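Local coordinates for OBCA, Oxalate Biosynthetic Component A (Burkholderia glumae, PDB 4NNB), which is a TIM-barrel protein of the beta-keto acid cleavage enzyme family with an extra N-terminal domain, modelled here with magnesium and oxaloacetate, at residues A[271-276]-A[517-522]; A[343-348]-A[367-372]. All blocks are in the same frame, centred on the assembly; numbering follows the deposited sequence.

Contact 1. Residues A[271-276]-A[517-522]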
# COMPACT_ATOMS: atom_id res chain seq x y z
N ALA A 271 7.19 19.11 13.75
CA ALA A 271 6.57 19.71 12.57
C ALA A 271 5.68 18.74 11.81
O ALA A 271 4.98 19.14 10.88
CB ALA A 271 7.63 20.24 11.63
N ALA A 272 5.74 17.46 12.17
CA ALA A 272 5.04 16.42 11.41
C ALA A 272 3.58 16.77 11.23
O ALA A 272 2.90 17.14 12.20
CB ALA A 272 5.16 15.08 12.09
N ILE A 273 3.11 16.66 9.99
CA ILE A 273 1.70 16.85 9.70
C ILE A 273 1.04 15.49 9.55
O ILE A 273 1.27 14.78 8.56
CB ILE A 273 1.51 17.65 8.41
CG1 ILE A 273 2.22 18.99 8.52
CG2 ILE A 273 0.01 17.85 8.12
CD1 ILE A 273 2.25 19.77 7.24
N LEU A 274 0.27 15.10 10.55
CA LEU A 274 -0.36 13.79 10.55
C LEU A 274 -1.76 13.85 9.93
O LEU A 274 -2.58 14.71 10.28
CB LEU A 274 -0.39 13.21 11.96
CG LEU A 274 0.97 12.91 12.61
CD1 LEU A 274 0.77 12.04 13.85
CD2 LEU A 274 1.96 12.26 11.63
N ASN A 275 -1.99 12.95 8.99
CA ASN A 275 -3.26 12.81 8.28
C ASN A 275 -3.86 11.45 8.67
O ASN A 275 -3.48 10.39 8.15
CB ASN A 275 -2.97 12.92 6.76
CG ASN A 275 -4.20 12.66 5.89
OD1 ASN A 275 -5.25 12.23 6.36
ND2 ASN A 275 -4.05 12.91 4.59
N LEU A 276 -4.79 11.46 9.62
CA LEU A 276 -5.32 10.20 10.14
C LEU A 276 -6.46 9.65 9.29
O LEU A 276 -7.43 10.34 8.99
CB LEU A 276 -5.75 10.35 11.61
CG LEU A 276 -4.70 10.08 12.69
CD1 LEU A 276 -3.35 10.68 12.37
CD2 LEU A 276 -5.17 10.49 14.08
N ALA A 517 7.19 22.13 7.65
CA ALA A 517 7.04 23.45 8.25
C ALA A 517 6.36 24.41 7.28
O ALA A 517 5.55 25.23 7.68
CB ALA A 517 8.39 24.01 8.71
N GLN A 518 6.70 24.29 6.00
CA GLN A 518 6.12 25.18 5.00
C GLN A 518 4.65 24.87 4.70
O GLN A 518 3.84 25.79 4.52
CB GLN A 518 6.91 25.09 3.70
CG GLN A 518 8.33 25.63 3.78
CD GLN A 518 9.08 25.36 2.51
OE1 GLN A 518 9.40 24.21 2.19
NE2 GLN A 518 9.36 26.42 1.75
N VAL A 519 4.31 23.59 4.62
CA VAL A 519 2.93 23.20 4.35
C VAL A 519 2.03 23.66 5.50
O VAL A 519 0.95 24.20 5.25
CB VAL A 519 2.79 21.67 4.06
CG1 VAL A 519 1.30 21.23 4.01
CG2 VAL A 519 3.46 21.32 2.75
N ARG A 520 2.48 23.46 6.74
CA ARG A 520 1.74 23.88 7.92
C ARG A 520 1.45 25.36 7.86
O ARG A 520 0.33 25.80 8.11
CB ARG A 520 2.54 23.69 9.21
CG ARG A 520 3.02 22.31 9.49
CD ARG A 520 3.64 22.26 10.87
NE ARG A 520 2.61 22.45 11.86
CZ ARG A 520 2.02 21.46 12.51
NH1 ARG A 520 2.39 20.20 12.29
NH2 ARG A 520 1.07 21.73 13.39
N ASP A 521 2.48 26.13 7.54
CA ASP A 521 2.31 27.57 7.53
C ASP A 521 1.38 28.01 6.41
O ASP A 521 0.44 28.77 6.64
CB ASP A 521 3.65 28.28 7.42
CG ASP A 521 3.49 29.77 7.42
OD1 ASP A 521 3.16 30.32 8.50
OD2 ASP A 521 3.64 30.39 6.35
N MET A 522 1.64 27.53 5.21
CA MET A 522 0.87 27.96 4.05
C MET A 522 -0.57 27.45 4.02
O MET A 522 -1.44 28.07 3.41
CB MET A 522 1.61 27.58 2.77
CG MET A 522 2.86 28.40 2.53
SD MET A 522 4.17 27.51 1.64
CE MET A 522 3.43 27.28 0.02

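Contact 2. Residues A[343-348]-A[367-372]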
# COMPACT_ATOMS: atom_id res chain seq x y z
N THR A 343 -9.35 20.10 13.05
CA THR A 343 -8.72 19.17 12.11
C THR A 343 -9.17 19.51 10.69
O THR A 343 -10.36 19.70 10.44
CB THR A 343 -9.05 17.72 12.45
OG1 THR A 343 -8.48 17.41 13.73
CG2 THR A 343 -8.50 16.73 11.40
N ARG A 344 -8.22 19.61 9.76
CA ARG A 344 -8.58 19.92 8.38
C ARG A 344 -8.90 18.62 7.63
O ARG A 344 -8.09 17.69 7.60
CB ARG A 344 -7.43 20.68 7.70
CG ARG A 344 -7.66 21.06 6.22
CD ARG A 344 -8.47 22.35 6.08
NE ARG A 344 -7.93 23.41 6.93
CZ ARG A 344 -6.93 24.22 6.59
NH1 ARG A 344 -6.37 24.14 5.40
NH2 ARG A 344 -6.49 25.13 7.46
N PRO A 345 -10.10 18.54 7.03
CA PRO A 345 -10.36 17.30 6.29
C PRO A 345 -9.52 17.22 5.03
O PRO A 345 -9.22 18.23 4.39
CB PRO A 345 -11.87 17.35 5.96
CG PRO A 345 -12.31 18.74 6.24
CD PRO A 345 -11.29 19.40 7.14
N GLU A 346 -9.09 16.01 4.69
CA GLU A 346 -8.62 15.78 3.33
C GLU A 346 -9.73 15.00 2.67
O GLU A 346 -10.05 13.88 3.11
CB GLU A 346 -7.31 15.00 3.29
CG GLU A 346 -6.91 14.59 1.87
CD GLU A 346 -5.60 13.82 1.81
OE1 GLU A 346 -5.61 12.61 2.09
OE2 GLU A 346 -4.56 14.41 1.47
N VAL A 347 -10.32 15.57 1.62
CA VAL A 347 -11.38 14.87 0.91
C VAL A 347 -10.75 13.81 0.03
O VAL A 347 -9.98 14.12 -0.91
CB VAL A 347 -12.25 15.82 0.04
CG1 VAL A 347 -13.36 15.04 -0.63
CG2 VAL A 347 -12.87 16.91 0.91
N GLU A 348 -11.02 12.54 0.36
CA GLU A 348 -10.53 11.41 -0.43
C GLU A 348 -11.47 11.26 -1.61
O GLU A 348 -12.58 10.76 -1.46
CB GLU A 348 -10.56 10.10 0.36
CG GLU A 348 -9.85 10.12 1.69
CD GLU A 348 -8.36 10.36 1.55
OE1 GLU A 348 -7.58 9.38 1.42
OE2 GLU A 348 -7.97 11.53 1.60
N LEU A 367 -15.90 24.60 3.37
CA LEU A 367 -15.34 25.94 3.49
C LEU A 367 -15.15 26.27 4.96
O LEU A 367 -14.15 26.85 5.36
CB LEU A 367 -16.21 26.99 2.81
CG LEU A 367 -16.25 26.93 1.28
CD1 LEU A 367 -17.16 28.03 0.74
CD2 LEU A 367 -14.86 27.04 0.69
N ARG A 368 -16.13 25.86 5.76
CA ARG A 368 -16.09 26.09 7.20
C ARG A 368 -14.92 25.42 7.92
O ARG A 368 -14.48 25.91 8.96
CB ARG A 368 -17.41 25.64 7.83
CG ARG A 368 -18.12 26.74 8.57
CD ARG A 368 -19.60 26.70 8.34
NE ARG A 368 -20.26 25.56 8.97
CZ ARG A 368 -21.37 25.00 8.48
NH1 ARG A 368 -21.91 25.48 7.36
NH2 ARG A 368 -21.94 23.97 9.09
N THR A 369 -14.44 24.29 7.40
CA THR A 369 -13.37 23.58 8.08
C THR A 369 -11.99 24.14 7.73
O THR A 369 -10.98 23.61 8.19
CB THR A 369 -13.41 22.04 7.85
OG1 THR A 369 -13.59 21.75 6.46
CG2 THR A 369 -14.53 21.39 8.66
N GLY A 370 -11.97 25.18 6.89
CA GLY A 370 -10.74 25.93 6.63
C GLY A 370 -10.15 25.84 5.22
O GLY A 370 -10.21 24.80 4.56
N LYS A 371 -9.55 26.95 4.78
CA LYS A 371 -8.93 27.02 3.47
C LYS A 371 -7.42 26.97 3.62
O LYS A 371 -6.88 27.40 4.65
CB LYS A 371 -9.33 28.31 2.75
CG LYS A 371 -10.82 28.45 2.45
CD LYS A 371 -11.11 29.81 1.77
CE LYS A 371 -12.55 29.91 1.24
NZ LYS A 371 -12.67 29.98 -0.27
N PRO A 372 -6.71 26.42 2.63
CA PRO A 372 -7.23 25.75 1.43
C PRO A 372 -7.93 24.44 1.76
O PRO A 372 -7.54 23.73 2.70
CB PRO A 372 -5.95 25.46 0.62
CG PRO A 372 -4.86 25.43 1.64
CD PRO A 372 -5.24 26.48 2.64
O HOH W 1 -11.30 22.31 10.81
O HOH W 2 -8.13 24.21 9.97

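Contact 1. Residues A[271-276]-A[517-522]
Ala271 and Ala517 bring the two backbones closest, their CA atoms 5.7 Å apart; by Ile273 and Arg520 the CA separation has grown to 7.3 Å. The helical residues 517-522 thus lie against the entry to strand 273-276 rather than along it, and the contact is made by residues 271-273 with Ala517, Val519 and Arg520. Ile273 and Arg520 slide past each other in opposite directions. In Ile273, chi1 (-57°) sets CG1 beside the backbone N, and the extended chi2 (172°) carries CD1 on to 3.5 Å from Arg520 CG and 3.7 Å from Val519 CG1, touching the arginine through its aliphatic stem and the valine through one branch. Beyond that stem the arginine chain bends at chi3, and NH1 donates to Ala271 O at 3.1 Å with an N-H...O angle of 158°. The oxygen lies near the guanidinium plane, at its edge, yet the donor stands above the carbonyl plane of Ala271. Ala272 O is also 3.1 Å from NH1 and accepts a hydrogen bond from Lys266 NZ. Glu307 completes the cluster with a salt bridge to Arg520 NH1, while its other oxygen takes the backbone N-H of Leu274. One arginine therefore does two jobs, its methylene packing on Ile273 and its charged end on the carbonyl of Ala271, in the loop that leads into the barrel strand. With Lys266 NZ also close to NH1, the carboxylate of Glu307 and the two carbonyl oxygens would be expected to offset the repulsion between these positive charges.

Contact 2. Residues A[343-348]-A[367-372]
Arg344 lays its guanidinium against the turn 369-372, with one face toward the backbone: Lys371 N sits 4.2 Å above the plane over its centre, and Gly370 C lies nearer the rim. CG is anti to the backbone N (chi1 179°), and the chain then bends at both chi2 and chi3. Pro372, preceded by a cis peptide bond, presents its O to Arg344 NH1 at 3.0 Å, a bent hydrogen bond (130°) with the oxygen tilted from the guanidinium plane; NE makes a weak one to Thr369 O. NH2 donates to water 2 at 3.1 Å and, outside the turn, to Phe523 O. Gly370, with positive phi, leaves the helical path and passes close by: its O is 3.4 Å from Arg344 CD. Beside the arginine, the Pro345 ring crosses Thr369 at a slant, tightly, with CD 3.5 Å from Thr369 CB and CG 3.3 Å from OG1; the hydroxyl itself is hydrogen-bonded to Leu366 O. Helix 363-368 thus hands over to strand 373-378, which pairs in parallel with 344-349, closing a beta-alpha-beta crossover. Strand 308-311 flanks 344-349 on its other edge, and Phe338 of helix 328-341 touches Pro345.

How the contacts relate
Both contacts reach the same barrel sheet, in which strand 308-311 pairs in parallel with both 273-276 and 344-349; their centres are 13 Å apart. Contact 2 is nested in sequence within the loop that contact 1 closes. Asn275 ND2 and Glu346 OE1, 3.0 Å apart, join the two strands by a probable hydrogen bond, and the C-terminal helix 516-523 also serves both, with Met522 O packing 4.2 Å from Pro372 CD. Toward the ligand, Asn275 OD1 makes a weak hydrogen bond with His224, which binds magnesium, while Glu348 touches oxaloacetate. The side chain of Pro345 remains about 10 Å from oxaloacetate and about 13 Å from magnesium.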